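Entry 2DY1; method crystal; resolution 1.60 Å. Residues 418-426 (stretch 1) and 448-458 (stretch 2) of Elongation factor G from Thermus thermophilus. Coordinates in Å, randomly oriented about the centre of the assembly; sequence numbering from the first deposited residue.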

# COMPACT_ATOMS: atom_id res chain seq x y z
N GLU A 418 -8.73 -18.17 12.26
CA GLU A 418 -9.32 -19.49 12.50
C GLU A 418 -8.82 -20.15 13.78
O GLU A 418 -9.60 -20.55 14.65
CB GLU A 418 -9.00 -20.42 11.33
CG GLU A 418 -9.17 -19.79 9.96
CD GLU A 418 -8.66 -20.70 8.84
OE1 GLU A 418 -7.47 -21.06 8.86
OE2 GLU A 418 -9.46 -21.04 7.95
N GLU A 419 -7.50 -20.25 13.88
CA GLU A 419 -6.82 -20.90 14.98
C GLU A 419 -6.91 -20.27 16.38
O GLU A 419 -7.23 -20.96 17.35
CB GLU A 419 -5.37 -21.09 14.57
CG GLU A 419 -4.58 -22.05 15.39
CD GLU A 419 -3.30 -22.45 14.69
OE1 GLU A 419 -2.40 -22.98 15.36
OE2 GLU A 419 -3.20 -22.23 13.46
N THR A 420 -6.65 -18.97 16.49
CA THR A 420 -6.69 -18.30 17.79
C THR A 420 -8.04 -17.67 18.13
O THR A 420 -8.29 -17.30 19.29
CB THR A 420 -5.63 -17.18 17.86
OG1 THR A 420 -5.96 -16.17 16.89
CG2 THR A 420 -4.24 -17.74 17.57
N GLY A 421 -8.89 -17.53 17.13
CA GLY A 421 -10.21 -16.94 17.33
C GLY A 421 -10.25 -15.42 17.29
O GLY A 421 -11.32 -14.83 17.34
N GLU A 422 -9.10 -14.76 17.18
CA GLU A 422 -9.11 -13.30 17.19
C GLU A 422 -9.53 -12.68 15.86
O GLU A 422 -9.41 -13.30 14.80
CB GLU A 422 -7.72 -12.77 17.57
CG GLU A 422 -7.25 -13.19 18.95
CD GLU A 422 -6.00 -12.47 19.39
OE1 GLU A 422 -5.01 -12.50 18.65
OE2 GLU A 422 -6.00 -11.86 20.48
N LEU A 423 -10.03 -11.44 15.94
CA LEU A 423 -10.40 -10.67 14.76
C LEU A 423 -9.16 -9.81 14.49
O LEU A 423 -8.82 -8.93 15.29
CB LEU A 423 -11.61 -9.79 15.04
CG LEU A 423 -12.01 -8.86 13.89
CD1 LEU A 423 -12.39 -9.69 12.67
CD2 LEU A 423 -13.15 -7.97 14.32
N LEU A 424 -8.49 -10.05 13.37
CA LEU A 424 -7.27 -9.31 13.09
C LEU A 424 -7.46 -8.26 12.03
O LEU A 424 -8.21 -8.46 11.07
CB LEU A 424 -6.16 -10.25 12.63
CG LEU A 424 -5.76 -11.41 13.55
CD1 LEU A 424 -4.62 -12.16 12.90
CD2 LEU A 424 -5.35 -10.87 14.94
N LEU A 425 -6.78 -7.14 12.22
CA LEU A 425 -6.77 -6.06 11.24
C LEU A 425 -5.31 -5.97 10.79
O LEU A 425 -4.40 -5.88 11.60
CB LEU A 425 -7.19 -4.73 11.85
CG LEU A 425 -7.24 -3.56 10.83
CD1 LEU A 425 -8.32 -3.81 9.78
CD2 LEU A 425 -7.52 -2.27 11.57
N TRP A 426 -5.09 -6.06 9.48
CA TRP A 426 -3.74 -5.99 8.93
C TRP A 426 -3.57 -4.67 8.20
O TRP A 426 -4.42 -4.31 7.38
CB TRP A 426 -3.51 -7.09 7.92
CG TRP A 426 -3.49 -8.45 8.47
CD1 TRP A 426 -4.56 -9.26 8.73
CD2 TRP A 426 -2.32 -9.21 8.75
NE1 TRP A 426 -4.12 -10.50 9.13
CE2 TRP A 426 -2.75 -10.50 9.15
CE3 TRP A 426 -0.95 -8.94 8.68
CZ2 TRP A 426 -1.85 -11.51 9.49
CZ3 TRP A 426 -0.05 -9.95 9.02
CH2 TRP A 426 -0.51 -11.22 9.42
N GLU A 448 -9.88 -0.99 20.39
CA GLU A 448 -8.53 -1.05 20.93
C GLU A 448 -7.77 -2.14 20.19
O GLU A 448 -8.37 -3.14 19.81
CB GLU A 448 -8.55 -1.41 22.42
CG GLU A 448 -9.59 -0.65 23.25
CD GLU A 448 -9.50 0.83 23.03
OE1 GLU A 448 -8.37 1.34 22.91
OE2 GLU A 448 -10.56 1.48 22.97
N PHE A 449 -6.47 -1.94 20.02
CA PHE A 449 -5.60 -2.92 19.37
C PHE A 449 -4.75 -3.64 20.43
O PHE A 449 -4.35 -3.03 21.42
CB PHE A 449 -4.61 -2.25 18.42
CG PHE A 449 -5.24 -1.48 17.30
CD1 PHE A 449 -6.50 -1.79 16.83
CD2 PHE A 449 -4.50 -0.49 16.64
CE1 PHE A 449 -7.03 -1.14 15.72
CE2 PHE A 449 -5.02 0.16 15.53
CZ PHE A 449 -6.28 -0.16 15.07
N SER A 450 -4.49 -4.92 20.20
CA SER A 450 -3.58 -5.67 21.08
C SER A 450 -2.63 -6.48 20.19
O SER A 450 -2.86 -6.64 18.99
CB SER A 450 -4.36 -6.60 22.02
OG SER A 450 -5.00 -7.64 21.31
N VAL A 451 -1.54 -6.97 20.77
CA VAL A 451 -0.62 -7.79 20.01
C VAL A 451 -1.34 -9.12 19.81
O VAL A 451 -1.87 -9.70 20.76
CB VAL A 451 0.68 -8.05 20.80
CG1 VAL A 451 1.60 -8.97 20.01
CG2 VAL A 451 1.39 -6.72 21.11
N PRO A 452 -1.37 -9.63 18.57
CA PRO A 452 -2.05 -10.91 18.32
C PRO A 452 -1.46 -12.05 19.14
O PRO A 452 -0.26 -12.08 19.41
CB PRO A 452 -1.83 -11.15 16.83
CG PRO A 452 -1.71 -9.74 16.26
CD PRO A 452 -0.86 -9.04 17.32
N LYS A 453 -2.33 -13.00 19.49
CA LYS A 453 -1.90 -14.19 20.21
C LYS A 453 -1.10 -15.05 19.24
O LYS A 453 -1.40 -15.10 18.05
CB LYS A 453 -3.12 -14.96 20.70
CG LYS A 453 -3.89 -14.25 21.77
CD LYS A 453 -5.12 -15.04 22.14
CE LYS A 453 -5.90 -14.36 23.25
NZ LYS A 453 -7.12 -15.15 23.59
N VAL A 454 -0.07 -15.74 19.75
CA VAL A 454 0.76 -16.59 18.91
C VAL A 454 0.08 -17.94 18.71
O VAL A 454 -0.44 -18.53 19.65
CB VAL A 454 2.14 -16.82 19.55
CG1 VAL A 454 2.94 -17.84 18.75
CG2 VAL A 454 2.90 -15.51 19.62
N PRO A 455 0.05 -18.42 17.47
CA PRO A 455 -0.58 -19.71 17.20
C PRO A 455 0.33 -20.90 17.53
O PRO A 455 0.89 -21.54 16.64
CB PRO A 455 -0.92 -19.62 15.71
CG PRO A 455 0.22 -18.81 15.18
CD PRO A 455 0.36 -17.72 16.21
N TYR A 456 0.49 -21.16 18.82
CA TYR A 456 1.32 -22.27 19.27
C TYR A 456 0.66 -23.57 18.82
O TYR A 456 -0.53 -23.61 18.53
CB TYR A 456 1.42 -22.28 20.80
CG TYR A 456 2.23 -21.14 21.36
CD1 TYR A 456 3.61 -21.11 21.23
CD2 TYR A 456 1.60 -20.08 22.01
CE1 TYR A 456 4.36 -20.03 21.72
CE2 TYR A 456 2.33 -19.00 22.50
CZ TYR A 456 3.71 -18.98 22.35
OH TYR A 456 4.42 -17.90 22.82
N ARG A 457 1.46 -24.62 18.74
CA ARG A 457 0.93 -25.91 18.34
C ARG A 457 1.58 -26.96 19.21
O ARG A 457 2.36 -26.63 20.11
CB ARG A 457 1.18 -26.16 16.86
CG ARG A 457 0.36 -25.19 16.02
CD ARG A 457 0.25 -25.59 14.57
NE ARG A 457 -0.54 -24.60 13.85
CZ ARG A 457 -0.47 -24.44 12.54
NH1 ARG A 457 0.35 -25.20 11.83
NH2 ARG A 457 -1.16 -23.47 11.95
N GLU A 458 1.26 -28.22 18.95
CA GLU A 458 1.83 -29.31 19.74
C GLU A 458 2.17 -30.47 18.83
O GLU A 458 1.70 -30.55 17.71
CB GLU A 458 0.81 -29.79 20.78
CG GLU A 458 0.42 -28.75 21.81
CD GLU A 458 -0.66 -29.24 22.75
OE1 GLU A 458 -0.73 -30.46 22.99
OE2 GLU A 458 -1.42 -28.40 23.27
O HOH W 1 -2.75 -22.18 17.81
O HOH W 2 -4.31 -14.27 16.73
O HOH W 3 -4.25 -10.25 21.69

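The contact between these two stretches of elongation factor G is a small, largely polar one, in which two glutamates bind the facing segment through salt bridge, backbone and water while a few apolar side chains fill in beside them. It illustrates how a carboxylate, with two acceptor oxygens, can serve several donors at once. Glu419, extended with chi1 and chi2 both t, meets the guanidinium of Arg457 at its edge: NE of Arg457 donates to OE1 of Glu419 at 2.9 Å, and NH2 of Arg457 to OE2 of Glu419 at 2.8 Å, a two-pronged salt bridge. A water also donates to Glu419 OE1 and to the carbonyl O of Tyr456. Glu422 instead addresses the backbone, its OE1 accepting from N of Lys453 at 2.9 Å in a nearly straight hydrogen bond. Water 2 links that same OE1 to Thr420 OG1, and water 3 joins OE2 to Ser450 OG and the carbonyl of Val451. Between the glutamates, Thr420 turns its methyl to the second stretch, CG2 lying 4.2 Å from CB of Pro455. Farther along, buried leucines supply apolar packing: Leu424 CD2 sits 4.0 Å from Pro452 CB, and Leu425 CD2 approaches Phe449 CZ obliquely at 4.3 Å. Gly421 makes no contact; its backbone angles would jam a CB against the preceding carbonyl.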